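4-hydroxy-tetrahydrodipicolinate synthase (Thermotoga maritima, PDB 1O5K) probably catalyses the condensation of pyruvate with (S)-aspartate-beta-semialdehyde to 4-hydroxy-tetrahydrodipicolinate, a step of lysine biosynthesis. Local coordinates at residues S92-L97 with H129-I133; A49-L53 with L70-T74; R205-L209 with S244-R249. The contacts are given in a common frame with arbitrary orientation. Residues are numbered along the deposited sequence.

Contact 1: S92-L97 with H129-I133; sequences STEKTL and HYKYI
Two neighbouring outer helices of the TIM barrel, 93-106 and 123-134, pack side by side. Their short axes pass 9.8 Å apart at a crossing angle of -39°, and CA atoms of Thr93 and His129, like those of Leu97 and Ile133, lie 5.7 Å apart. Ser92 is the N-cap: its OG accepts from Lys95 N at 3.2 Å. His129 (chi1 t) opens the helical segment 129-133, its ring edge reaching the other helix's first turn. His129 ND1 and Thr93 OG1 (chi1 m) share a 2.7 Å hydrogen bond, while a water links His129 NE2 (2.8 Å) to Thr96 OG1 (3.3 Å), which also donates to Ser92 O at 2.8 Å. Tyr132 (t) closes the more exposed side, CD2 3.5 Å from Thr93 CG2 and CE2 3.6 Å from CD2 of Leu97 (t, p); a second water joins Tyr132 OH (3.2 Å) to Glu94 OE2 (3.0 Å). Ile133 (m, t) fills the inner side, its CD1 3.5 Å from Thr96 CG2. Pro284 of the second subunit packs on His129. Threonine suits this seam, methyl and hydroxyl both used: hydrogen bond and water bridge tie His129 to the first turn, while Tyr132, Ile133 and Leu97 supply apolar packing.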
# COMPACT_ATOMS: atom_id res chain seq x y z
N SER A 92 6.85 20.08 17.21
CA SER A 92 7.19 21.51 17.19
C SER A 92 8.71 21.66 17.34
O SER A 92 9.29 21.13 18.25
CB SER A 92 6.51 22.23 18.32
OG SER A 92 7.18 23.43 18.59
N THR A 93 9.33 22.44 16.45
CA THR A 93 10.78 22.61 16.50
C THR A 93 11.19 23.32 17.83
O THR A 93 12.19 22.96 18.49
CB THR A 93 11.23 23.39 15.25
OG1 THR A 93 10.84 22.62 14.08
CG2 THR A 93 12.79 23.52 15.21
N GLU A 94 10.38 24.31 18.22
CA GLU A 94 10.66 25.09 19.43
C GLU A 94 10.58 24.20 20.65
O GLU A 94 11.45 24.23 21.52
CB GLU A 94 9.66 26.24 19.56
CG GLU A 94 9.96 27.21 20.67
CD GLU A 94 9.04 28.43 20.61
OE1 GLU A 94 8.33 28.70 21.62
OE2 GLU A 94 9.01 29.10 19.55
N LYS A 95 9.54 23.41 20.72
CA LYS A 95 9.32 22.57 21.90
C LYS A 95 10.34 21.44 21.94
O LYS A 95 10.78 21.07 23.01
CB LYS A 95 7.93 21.94 21.91
CG LYS A 95 7.65 21.04 23.14
CD LYS A 95 7.75 21.80 24.45
CE LYS A 95 7.84 20.84 25.66
NZ LYS A 95 7.79 21.57 26.98
N THR A 96 10.74 20.95 20.78
CA THR A 96 11.78 19.93 20.70
C THR A 96 13.09 20.45 21.28
O THR A 96 13.74 19.79 22.07
CB THR A 96 11.97 19.47 19.25
OG1 THR A 96 10.79 18.78 18.76
CG2 THR A 96 13.06 18.43 19.18
N LEU A 97 13.48 21.66 20.91
CA LEU A 97 14.69 22.24 21.46
C LEU A 97 14.61 22.31 22.99
O LEU A 97 15.57 22.00 23.68
CB LEU A 97 14.99 23.59 20.83
CG LEU A 97 16.26 24.26 21.39
CD1 LEU A 97 17.50 23.34 21.26
CD2 LEU A 97 16.44 25.56 20.71
N HIS A 129 14.37 21.66 10.75
CA HIS A 129 14.08 21.22 12.12
C HIS A 129 15.36 20.75 12.82
O HIS A 129 15.70 21.25 13.87
CB HIS A 129 13.01 20.12 12.07
CG HIS A 129 12.68 19.49 13.38
ND1 HIS A 129 11.86 20.08 14.32
CD2 HIS A 129 12.96 18.26 13.85
CE1 HIS A 129 11.67 19.24 15.33
NE2 HIS A 129 12.35 18.12 15.07
N TYR A 130 16.06 19.80 12.20
CA TYR A 130 17.30 19.24 12.79
C TYR A 130 18.41 20.29 12.81
O TYR A 130 19.19 20.34 13.76
CB TYR A 130 17.71 17.99 12.04
CG TYR A 130 16.79 16.83 12.36
CD1 TYR A 130 16.82 16.22 13.62
CD2 TYR A 130 15.86 16.35 11.43
CE1 TYR A 130 15.91 15.23 13.93
CE2 TYR A 130 15.00 15.33 11.74
CZ TYR A 130 15.03 14.78 13.00
OH TYR A 130 14.14 13.74 13.31
N LYS A 131 18.46 21.15 11.80
CA LYS A 131 19.47 22.22 11.78
C LYS A 131 19.29 23.18 12.96
O LYS A 131 20.25 23.56 13.67
CB LYS A 131 19.39 23.02 10.49
CG LYS A 131 20.50 24.07 10.42
CD LYS A 131 20.88 24.44 9.01
CE LYS A 131 20.26 25.74 8.57
NZ LYS A 131 18.85 25.53 8.18
N TYR A 132 18.06 23.63 13.14
CA TYR A 132 17.72 24.53 14.22
C TYR A 132 18.17 23.96 15.55
O TYR A 132 18.81 24.65 16.35
CB TYR A 132 16.22 24.79 14.28
CG TYR A 132 15.80 25.84 15.31
CD1 TYR A 132 15.84 27.20 15.00
CD2 TYR A 132 15.35 25.46 16.57
CE1 TYR A 132 15.44 28.16 15.94
CE2 TYR A 132 14.98 26.42 17.51
CZ TYR A 132 15.01 27.76 17.18
OH TYR A 132 14.63 28.70 18.09
N ILE A 133 17.85 22.70 15.78
CA ILE A 133 18.21 22.05 17.04
C ILE A 133 19.73 21.85 17.20
O ILE A 133 20.33 22.21 18.22
CB ILE A 133 17.47 20.72 17.16
CG1 ILE A 133 15.94 20.96 17.09
CG2 ILE A 133 17.84 20.05 18.42
CD1 ILE A 133 15.12 19.72 16.73
O HOH W 1 11.43 28.71 17.77
O HOH W 2 11.36 16.19 16.81

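Contact 2: A49-L53 with L70-T74; sequences ALIVL and LVSRT
This is the strand-to-helix half of a beta-alpha-beta unit in the TIM barrel: strand 49-52 belongs to the inner parallel sheet, and helix 64-78 returns over its outer side. The two short axes run nearly antiparallel, at 168° and 10.1 Å apart, with Val52 CA 7.1 Å from Val71 CA. Alternation in the extended strand sends Leu50 and Val52 toward the helix; Leu53, just beyond it, takes a left-handed backbone conformation (phi 62°, psi 39°) and points the same way. Val52 (chi1 t) is the central bump, seated among Leu70, Val71 and Thr74: its CG1 lies 3.8 Å from Leu70 CD2, and its CG2 3.8 Å from Thr74 OG1. Leu53 (m, t) extends alongside, CD2 3.8 Å from Leu70 CD2 and CD1 3.9 Å from Val71 CG2. Branched aliphatic side chains suit this buried, largely apolar layer, to which Tyr35 and Val39 of helix 32-44 also contribute. Thr74 (m) meets Leu50 CD1 with its CG2 at 3.8 Å, while its OG1, also bonded to Tyr35 OH, donates to Leu70 O at 2.7 Å.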
# COMPACT_ATOMS: atom_id res chain seq x y z
N ALA A 49 24.05 0.60 25.18
CA ALA A 49 23.39 1.92 25.39
C ALA A 49 21.99 1.73 25.88
O ALA A 49 21.41 0.65 25.74
CB ALA A 49 23.35 2.72 24.10
N LEU A 50 21.47 2.77 26.54
CA LEU A 50 20.05 2.81 26.88
C LEU A 50 19.41 4.04 26.26
O LEU A 50 19.92 5.17 26.42
CB LEU A 50 19.78 2.83 28.38
CG LEU A 50 20.24 1.65 29.22
CD1 LEU A 50 20.07 1.98 30.66
CD2 LEU A 50 19.43 0.42 28.89
N ILE A 51 18.29 3.79 25.59
CA ILE A 51 17.43 4.81 25.05
C ILE A 51 16.22 4.89 25.97
O ILE A 51 15.42 3.95 26.08
CB ILE A 51 17.03 4.55 23.59
CG1 ILE A 51 18.22 4.85 22.64
CG2 ILE A 51 15.87 5.42 23.23
CD1 ILE A 51 19.36 3.87 22.76
N VAL A 52 16.12 6.02 26.66
CA VAL A 52 15.06 6.25 27.65
C VAL A 52 14.04 7.23 27.03
O VAL A 52 14.42 8.20 26.35
CB VAL A 52 15.70 6.87 28.91
CG1 VAL A 52 14.66 7.27 29.92
CG2 VAL A 52 16.66 5.85 29.58
N LEU A 53 12.75 7.01 27.30
CA LEU A 53 11.69 7.89 26.80
C LEU A 53 11.59 7.96 25.27
O LEU A 53 11.32 8.99 24.71
CB LEU A 53 11.79 9.30 27.42
CG LEU A 53 11.57 9.23 28.94
CD1 LEU A 53 12.15 10.49 29.57
CD2 LEU A 53 10.11 9.05 29.32
N LEU A 70 13.18 10.05 35.79
CA LEU A 70 13.54 8.84 35.10
C LEU A 70 14.93 9.02 34.48
O LEU A 70 15.75 8.12 34.56
CB LEU A 70 12.49 8.51 34.03
CG LEU A 70 12.62 7.18 33.29
CD1 LEU A 70 12.38 6.01 34.22
CD2 LEU A 70 11.64 7.10 32.16
N VAL A 71 15.19 10.18 33.86
CA VAL A 71 16.48 10.38 33.20
C VAL A 71 17.58 10.37 34.28
O VAL A 71 18.63 9.71 34.13
CB VAL A 71 16.49 11.67 32.38
CG1 VAL A 71 17.97 12.09 31.98
CG2 VAL A 71 15.59 11.47 31.17
N SER A 72 17.38 11.16 35.33
CA SER A 72 18.38 11.28 36.39
C SER A 72 18.65 9.93 37.02
O SER A 72 19.82 9.58 37.28
CB SER A 72 17.92 12.28 37.44
OG SER A 72 17.89 13.57 36.84
N ARG A 73 17.58 9.16 37.27
CA ARG A 73 17.78 7.86 37.90
C ARG A 73 18.55 6.89 36.98
O ARG A 73 19.34 6.11 37.45
CB ARG A 73 16.46 7.24 38.35
CG ARG A 73 16.63 5.98 39.20
CD ARG A 73 17.48 6.26 40.48
NE ARG A 73 17.93 5.07 41.18
CZ ARG A 73 18.99 5.03 42.03
NH1 ARG A 73 19.73 6.11 42.26
NH2 ARG A 73 19.32 3.90 42.64
N THR A 74 18.32 6.95 35.66
CA THR A 74 19.02 6.08 34.72
C THR A 74 20.51 6.41 34.76
O THR A 74 21.37 5.52 34.91
CB THR A 74 18.50 6.30 33.32
OG1 THR A 74 17.07 6.11 33.31
CG2 THR A 74 19.10 5.24 32.39

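Contact 3: R205-L209 with S244-R249; sequences RTFYL and SREVHR
An aromatic cluster of Phe207, Tyr208 and His248 joins barrel helix 206-212 to helix 241-257 of the C-terminal helical part, at the interface with the third subunit. Residues 206-209 and 244-249 are helical, and the backbones come closest at Phe207 and Arg245, whose CA atoms are 6.6 Å apart. Phe207 (chi1 t) points toward the second helix, an apolar ring large enough to fill the space between. One ring face lies against Arg245 CA, its CZ 3.6 Å from Arg245 CB, and its edge meets Ser244, with CD1 3.6 Å from Ser244 OG. The Phe207 and His248 (t) planes differ by 28°, but with centroids 5.6 Å apart the rings barely overlap. Phe207 CB instead makes a CH-pi contact over the His248 face, 4.1 Å from the centroid. Tyr208 (m) turns its edge to the His248 ring in an offset edge-to-face pair, centroids 5.7 Å apart and planes at 85°. Histidine also suits polar links: a water joins His248 ND1 (2.6 Å) to Phe207 N (3.0 Å), and Asp183 of the third subunit is another polar partner. Tyr208 OH hydrogen-bonds, and Arg249 NE forms a salt bridge with, that Asp183 OD2; Arg245 NH1 and Arg249 NH2 bond Cys211 O and Ala212 O of the same subunit. Within the chain, Ile179 of helix 179-192 touches Tyr208, while helix 226-237 receives Ser244 OG's hydrogen bond at Leu232 O.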
# COMPACT_ATOMS: atom_id res chain seq x y z
N ARG A 205 14.82 -6.27 11.49
CA ARG A 205 15.68 -5.80 10.36
C ARG A 205 17.17 -5.68 10.75
O ARG A 205 18.00 -5.39 9.90
CB ARG A 205 15.21 -4.44 9.86
CG ARG A 205 13.79 -4.47 9.26
CD ARG A 205 13.71 -5.15 7.95
NE ARG A 205 12.41 -5.14 7.31
CZ ARG A 205 11.42 -5.98 7.57
NH1 ARG A 205 11.51 -6.91 8.55
NH2 ARG A 205 10.32 -5.90 6.84
N THR A 206 17.51 -5.93 12.01
CA THR A 206 18.90 -5.74 12.50
C THR A 206 19.92 -6.52 11.66
O THR A 206 20.92 -5.96 11.21
CB THR A 206 19.03 -6.16 13.94
OG1 THR A 206 18.09 -5.43 14.73
CG2 THR A 206 20.44 -5.81 14.47
N PHE A 207 19.68 -7.81 11.48
CA PHE A 207 20.57 -8.65 10.69
C PHE A 207 20.86 -8.04 9.31
O PHE A 207 22.01 -7.88 8.90
CB PHE A 207 20.03 -10.09 10.55
CG PHE A 207 20.87 -10.96 9.67
CD1 PHE A 207 22.14 -11.34 10.06
CD2 PHE A 207 20.41 -11.34 8.38
CE1 PHE A 207 22.94 -12.12 9.26
CE2 PHE A 207 21.24 -12.09 7.54
CZ PHE A 207 22.50 -12.47 7.99
N TYR A 208 19.80 -7.66 8.62
CA TYR A 208 19.94 -7.16 7.27
C TYR A 208 20.57 -5.75 7.26
O TYR A 208 21.34 -5.43 6.36
CB TYR A 208 18.63 -7.25 6.50
CG TYR A 208 18.23 -8.67 6.26
CD1 TYR A 208 18.93 -9.47 5.37
CD2 TYR A 208 17.19 -9.25 7.02
CE1 TYR A 208 18.61 -10.80 5.22
CE2 TYR A 208 16.86 -10.61 6.84
CZ TYR A 208 17.56 -11.36 5.97
OH TYR A 208 17.25 -12.71 5.79
N LEU A 209 20.26 -4.95 8.27
CA LEU A 209 20.91 -3.67 8.43
C LEU A 209 22.39 -3.80 8.73
O LEU A 209 23.17 -3.03 8.17
CB LEU A 209 20.20 -2.81 9.47
CG LEU A 209 20.82 -1.45 9.64
CD1 LEU A 209 19.63 -0.45 9.69
CD2 LEU A 209 21.69 -1.47 10.87
N SER A 244 25.37 -15.11 13.20
CA SER A 244 24.48 -13.96 13.42
C SER A 244 23.08 -14.26 12.86
O SER A 244 22.07 -14.03 13.54
CB SER A 244 25.06 -12.67 12.80
OG SER A 244 24.25 -11.53 13.01
N ARG A 245 23.03 -14.80 11.64
CA ARG A 245 21.76 -15.10 11.01
C ARG A 245 20.97 -16.15 11.83
O ARG A 245 19.73 -16.05 11.97
CB ARG A 245 22.00 -15.65 9.61
CG ARG A 245 20.66 -15.90 8.84
CD ARG A 245 20.92 -16.22 7.37
NE ARG A 245 21.71 -17.41 7.26
CZ ARG A 245 22.69 -17.65 6.39
NH1 ARG A 245 23.10 -16.75 5.50
NH2 ARG A 245 23.32 -18.79 6.45
N GLU A 246 21.68 -17.13 12.38
CA GLU A 246 21.04 -18.14 13.23
C GLU A 246 20.42 -17.53 14.50
O GLU A 246 19.33 -17.95 14.93
CB GLU A 246 22.02 -19.23 13.66
CG GLU A 246 22.39 -20.21 12.57
N VAL A 247 21.10 -16.58 15.12
CA VAL A 247 20.50 -15.89 16.28
C VAL A 247 19.24 -15.17 15.84
O VAL A 247 18.21 -15.18 16.50
CB VAL A 247 21.47 -14.86 16.94
CG1 VAL A 247 20.76 -14.13 18.06
CG2 VAL A 247 22.74 -15.55 17.43
N HIS A 248 19.34 -14.46 14.73
CA HIS A 248 18.21 -13.76 14.14
C HIS A 248 17.02 -14.71 13.93
O HIS A 248 15.85 -14.41 14.27
CB HIS A 248 18.65 -13.13 12.83
CG HIS A 248 17.54 -12.78 11.89
ND1 HIS A 248 16.80 -11.62 12.01
CD2 HIS A 248 17.09 -13.40 10.77
CE1 HIS A 248 15.93 -11.55 11.01
NE2 HIS A 248 16.07 -12.64 10.26
N ARG A 249 17.30 -15.85 13.36
CA ARG A 249 16.26 -16.83 13.08
C ARG A 249 15.64 -17.38 14.36
O ARG A 249 14.43 -17.53 14.46
CB ARG A 249 16.80 -17.95 12.20
CG ARG A 249 17.25 -17.44 10.77
CD ARG A 249 16.10 -17.15 9.86
NE ARG A 249 16.39 -16.48 8.58
CZ ARG A 249 17.02 -17.04 7.55
NH1 ARG A 249 17.57 -18.27 7.64
NH2 ARG A 249 17.16 -16.37 6.42
O HOH W 3 17.36 -9.19 12.83

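The three contacts follow one another along the chain. Contact 2 joins an inner strand of the TIM barrel to its covering helix, its centre about 11 Å from that of the chain; contact 1 joins two outer helices, and contact 3 ties a barrel helix to the C-terminal helical part. Contacts 1 and 3 lie on opposite sides of the chain's centre, about 34 Å apart between centres, and adjoin different subunits of the tetramer. In contact 1 the His129 side chain is about 10 Å from that of Tyr144, a predicted catalytic residue. In contact 2 the Leu50 side chain is about 9 Å from that of Ile218, predicted to bind pyruvate, and Thr74's about 10 Å from the bound calcium ion. Contact 3 is remote from these sites.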